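Local structure of polymerase X (Deinococcus radiodurans, 2W9M) at residues L121-L133 with A144-R158. The protein probably catalyses template-directed DNA synthesis from deoxyribonucleoside triphosphates as a family X DNA polymerase, and also carries a zinc-binding phosphoesterase-type domain. Sequence-based numbering, arbitrary orientation.
Sequences LERLREAAESGEL and AATILENVVFLFEAR
Ala128 packs its methyl against helix 144-157, with CB 3.7 Å from Ala144 O and 3.9 Å from Leu148 CB. Ala128 CA and Ala144 CA are 5.6 Å apart, close enough because both residues are small. Next to them, Leu124 crosses Ile147 at about a right angle, and both of its methyls touch Ile147 CG2. Leu124 CD1 also reaches Val151 CG2 at 3.9 Å. Leu133, beyond the turn at Gly131, lays CD1 over CA and CB of Ala144. Phe139 backs Leu133 and Ile147, and Leu99 backs Leu124, so this side is buried.

At the other end, Leu121 CB lies 4.0 Å from Phe155 CE2. Val151 CG1, from the same helix as Phe155, lies above one face of that ring, offset toward its rim, and Arg125 CD meets its edge. The other flank is more polar and less buried. The Arg125 chain leaves with CG anti to the backbone N (chi1 172°), and this CG lies 3.8 Å from Leu148 CD1. The Arg125 guanidinium then pairs in plane with Glu122 OE1 and also bridges to Glu172 and Glu229. Glu129, partly exposed like Leu148, brushes that leucine and hydrogen-bonds to Tyr228.

The short axes of helices 121-130 and 144-157 come within 9.3 Å and run roughly antiparallel, at 144°. This largely apolar helix pair, away from the zinc sites, is consistent with the helix-hairpin-helix DNA-binding fold of family X polymerases.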
# COMPACT_ATOMS: atom_id res chain seq x y z
N LEU A 121 -9.32 -3.33 5.57
CA LEU A 121 -10.25 -4.45 5.52
C LEU A 121 -9.61 -5.73 6.03
O LEU A 121 -10.20 -6.46 6.83
CB LEU A 121 -10.76 -4.65 4.09
CG LEU A 121 -12.15 -4.08 3.83
CD1 LEU A 121 -12.46 -2.94 4.79
CD2 LEU A 121 -12.30 -3.66 2.38
N GLU A 122 -8.40 -6.00 5.55
CA GLU A 122 -7.69 -7.21 5.95
C GLU A 122 -7.38 -7.23 7.44
O GLU A 122 -7.54 -8.26 8.10
CB GLU A 122 -6.40 -7.35 5.13
CG GLU A 122 -5.42 -8.35 5.70
CD GLU A 122 -6.02 -9.72 5.92
OE1 GLU A 122 -5.50 -10.47 6.76
OE2 GLU A 122 -7.03 -10.05 5.25
N ARG A 123 -6.91 -6.10 7.96
CA ARG A 123 -6.59 -5.98 9.38
C ARG A 123 -7.85 -6.03 10.26
O ARG A 123 -7.80 -6.48 11.41
CB ARG A 123 -5.80 -4.69 9.63
CG ARG A 123 -5.52 -4.37 11.08
CD ARG A 123 -4.39 -5.23 11.64
NE ARG A 123 -4.11 -4.89 13.03
CZ ARG A 123 -4.67 -5.49 14.08
NH1 ARG A 123 -5.55 -6.47 13.91
NH2 ARG A 123 -4.35 -5.10 15.31
N LEU A 124 -8.97 -5.55 9.72
CA LEU A 124 -10.26 -5.65 10.40
C LEU A 124 -10.67 -7.11 10.47
O LEU A 124 -11.16 -7.59 11.49
CB LEU A 124 -11.33 -4.86 9.64
CG LEU A 124 -12.44 -4.15 10.41
CD1 LEU A 124 -13.59 -3.81 9.48
CD2 LEU A 124 -12.93 -4.96 11.60
N ARG A 125 -10.45 -7.83 9.37
CA ARG A 125 -10.83 -9.24 9.30
C ARG A 125 -10.03 -10.08 10.30
O ARG A 125 -10.56 -11.01 10.90
CB ARG A 125 -10.62 -9.79 7.89
CG ARG A 125 -10.82 -11.29 7.82
CD ARG A 125 -10.09 -11.89 6.64
NE ARG A 125 -9.42 -13.11 7.03
CZ ARG A 125 -8.12 -13.19 7.30
NH1 ARG A 125 -7.36 -12.11 7.20
NH2 ARG A 125 -7.58 -14.34 7.67
N GLU A 126 -8.77 -9.73 10.48
CA GLU A 126 -7.94 -10.41 11.46
C GLU A 126 -8.39 -10.08 12.88
O GLU A 126 -8.40 -10.95 13.76
CB GLU A 126 -6.47 -10.04 11.28
CG GLU A 126 -5.88 -10.53 9.97
CD GLU A 126 -4.58 -9.84 9.61
OE1 GLU A 126 -4.32 -8.75 10.15
OE2 GLU A 126 -3.82 -10.39 8.78
N ALA A 127 -8.76 -8.82 13.11
CA ALA A 127 -9.21 -8.39 14.42
C ALA A 127 -10.47 -9.14 14.83
O ALA A 127 -10.64 -9.50 15.99
CB ALA A 127 -9.46 -6.89 14.44
N ALA A 128 -11.34 -9.39 13.86
CA ALA A 128 -12.55 -10.16 14.10
C ALA A 128 -12.18 -11.60 14.45
O ALA A 128 -12.71 -12.19 15.39
CB ALA A 128 -13.47 -10.12 12.88
N GLU A 129 -11.25 -12.15 13.68
CA GLU A 129 -10.77 -13.52 13.84
C GLU A 129 -10.25 -13.77 15.26
O GLU A 129 -10.53 -14.81 15.86
CB GLU A 129 -9.64 -13.76 12.85
CG GLU A 129 -9.50 -15.18 12.36
CD GLU A 129 -10.19 -15.38 11.02
OE1 GLU A 129 -11.32 -14.89 10.87
OE2 GLU A 129 -9.59 -16.03 10.14
N SER A 130 -9.49 -12.82 15.79
CA SER A 130 -8.70 -13.04 17.00
C SER A 130 -9.40 -12.64 18.30
O SER A 130 -8.87 -12.87 19.38
CB SER A 130 -7.37 -12.30 16.90
OG SER A 130 -7.55 -10.91 17.04
N GLY A 131 -10.58 -12.04 18.19
CA GLY A 131 -11.29 -11.56 19.35
C GLY A 131 -10.91 -10.14 19.71
O GLY A 131 -11.53 -9.51 20.57
N GLU A 132 -9.89 -9.62 19.04
CA GLU A 132 -9.42 -8.26 19.29
C GLU A 132 -10.53 -7.23 19.05
O GLU A 132 -10.68 -6.27 19.81
CB GLU A 132 -8.21 -7.95 18.42
CG GLU A 132 -7.69 -6.53 18.54
CD GLU A 132 -6.49 -6.26 17.64
OE1 GLU A 132 -6.02 -5.10 17.62
OE2 GLU A 132 -6.03 -7.20 16.96
N LEU A 133 -11.31 -7.45 17.99
CA LEU A 133 -12.39 -6.55 17.62
C LEU A 133 -13.44 -6.51 18.71
O LEU A 133 -13.83 -5.43 19.18
CB LEU A 133 -13.03 -7.00 16.31
CG LEU A 133 -13.55 -5.92 15.37
CD1 LEU A 133 -14.54 -6.53 14.39
CD2 LEU A 133 -14.20 -4.78 16.13
N ALA A 144 -18.90 -8.13 16.31
CA ALA A 144 -17.64 -8.53 15.67
C ALA A 144 -17.86 -9.57 14.58
O ALA A 144 -17.06 -9.67 13.65
CB ALA A 144 -16.65 -9.04 16.71
N ALA A 145 -18.93 -10.35 14.70
CA ALA A 145 -19.23 -11.37 13.70
C ALA A 145 -20.06 -10.78 12.56
O ALA A 145 -19.98 -11.25 11.42
CB ALA A 145 -19.96 -12.54 14.34
N THR A 146 -20.85 -9.76 12.87
CA THR A 146 -21.64 -9.07 11.86
C THR A 146 -20.70 -8.31 10.95
O THR A 146 -20.84 -8.34 9.73
CB THR A 146 -22.64 -8.10 12.51
OG1 THR A 146 -23.60 -8.84 13.28
CG2 THR A 146 -23.36 -7.27 11.46
N ILE A 147 -19.72 -7.65 11.55
CA ILE A 147 -18.73 -6.90 10.80
C ILE A 147 -17.90 -7.83 9.91
O ILE A 147 -17.60 -7.50 8.76
CB ILE A 147 -17.83 -6.09 11.73
CG1 ILE A 147 -18.63 -4.94 12.35
CG2 ILE A 147 -16.60 -5.58 10.99
CD1 ILE A 147 -17.95 -4.27 13.52
N LEU A 148 -17.55 -9.00 10.44
CA LEU A 148 -16.80 -9.97 9.66
C LEU A 148 -17.61 -10.44 8.46
O LEU A 148 -17.08 -10.64 7.36
CB LEU A 148 -16.38 -11.17 10.52
CG LEU A 148 -15.60 -12.25 9.76
CD1 LEU A 148 -14.39 -11.66 9.07
CD2 LEU A 148 -15.18 -13.38 10.69
N GLU A 149 -18.91 -10.62 8.66
CA GLU A 149 -19.82 -10.96 7.58
C GLU A 149 -19.81 -9.87 6.51
O GLU A 149 -19.71 -10.16 5.32
CB GLU A 149 -21.24 -11.14 8.12
CG GLU A 149 -22.34 -10.69 7.17
CD GLU A 149 -23.61 -10.27 7.89
OE1 GLU A 149 -24.11 -11.06 8.73
OE2 GLU A 149 -24.12 -9.15 7.62
N ASN A 150 -19.88 -8.62 6.94
CA ASN A 150 -19.93 -7.50 6.01
C ASN A 150 -18.62 -7.29 5.25
O ASN A 150 -18.63 -6.83 4.12
CB ASN A 150 -20.35 -6.21 6.73
CG ASN A 150 -21.81 -6.22 7.10
OD1 ASN A 150 -22.64 -6.75 6.37
ND2 ASN A 150 -22.14 -5.63 8.25
N VAL A 151 -17.50 -7.64 5.88
CA VAL A 151 -16.20 -7.58 5.21
C VAL A 151 -16.10 -8.68 4.16
O VAL A 151 -15.55 -8.47 3.08
CB VAL A 151 -15.02 -7.71 6.20
CG1 VAL A 151 -13.71 -7.70 5.45
CG2 VAL A 151 -15.06 -6.60 7.23
N VAL A 152 -16.66 -9.85 4.47
CA VAL A 152 -16.70 -10.94 3.50
C VAL A 152 -17.43 -10.53 2.23
O VAL A 152 -17.09 -10.98 1.14
CB VAL A 152 -17.36 -12.20 4.08
CG1 VAL A 152 -17.64 -13.21 2.97
CG2 VAL A 152 -16.48 -12.82 5.15
N PHE A 153 -18.43 -9.66 2.36
CA PHE A 153 -19.17 -9.18 1.20
C PHE A 153 -18.29 -8.30 0.32
O PHE A 153 -18.31 -8.42 -0.91
CB PHE A 153 -20.42 -8.41 1.62
CG PHE A 153 -21.61 -9.28 1.89
CD1 PHE A 153 -21.97 -9.61 3.19
CD2 PHE A 153 -22.37 -9.78 0.84
CE1 PHE A 153 -23.06 -10.41 3.44
CE2 PHE A 153 -23.47 -10.58 1.09
CZ PHE A 153 -23.82 -10.90 2.38
N LEU A 154 -17.52 -7.40 0.94
CA LEU A 154 -16.63 -6.52 0.19
C LEU A 154 -15.65 -7.35 -0.63
O LEU A 154 -15.41 -7.07 -1.80
CB LEU A 154 -15.88 -5.56 1.11
CG LEU A 154 -16.55 -4.24 1.50
CD1 LEU A 154 -17.70 -3.94 0.56
CD2 LEU A 154 -17.04 -4.27 2.94
N PHE A 155 -15.09 -8.39 -0.00
CA PHE A 155 -14.09 -9.23 -0.65
C PHE A 155 -14.65 -10.01 -1.84
O PHE A 155 -13.98 -10.13 -2.87
CB PHE A 155 -13.45 -10.20 0.35
CG PHE A 155 -12.41 -9.57 1.23
CD1 PHE A 155 -12.02 -10.18 2.41
CD2 PHE A 155 -11.82 -8.37 0.87
CE1 PHE A 155 -11.06 -9.60 3.22
CE2 PHE A 155 -10.86 -7.78 1.68
CZ PHE A 155 -10.48 -8.40 2.86
N GLU A 156 -15.86 -10.53 -1.71
CA GLU A 156 -16.45 -11.34 -2.77
C GLU A 156 -16.85 -10.49 -3.97
O GLU A 156 -16.95 -10.99 -5.09
CB GLU A 156 -17.64 -12.14 -2.24
CG GLU A 156 -17.24 -13.14 -1.17
CD GLU A 156 -18.35 -14.09 -0.78
OE1 GLU A 156 -19.52 -13.65 -0.72
OE2 GLU A 156 -18.05 -15.28 -0.52
N ALA A 157 -17.06 -9.20 -3.74
CA ALA A 157 -17.38 -8.26 -4.81
C ALA A 157 -16.21 -8.12 -5.77
O ALA A 157 -16.36 -8.27 -6.99
CB ALA A 157 -17.76 -6.90 -4.23
N ARG A 158 -15.04 -7.82 -5.21
CA ARG A 158 -13.80 -7.69 -5.98
C ARG A 158 -13.56 -8.87 -6.91
O ARG A 158 -13.86 -10.02 -6.57
CB ARG A 158 -12.62 -7.54 -5.01
CG ARG A 158 -12.49 -6.16 -4.40
CD ARG A 158 -12.34 -6.22 -2.88
NE ARG A 158 -11.04 -6.70 -2.44
CZ ARG A 158 -10.17 -5.97 -1.76
NH1 ARG A 158 -10.46 -4.72 -1.42
NH2 ARG A 158 -9.00 -6.50 -1.39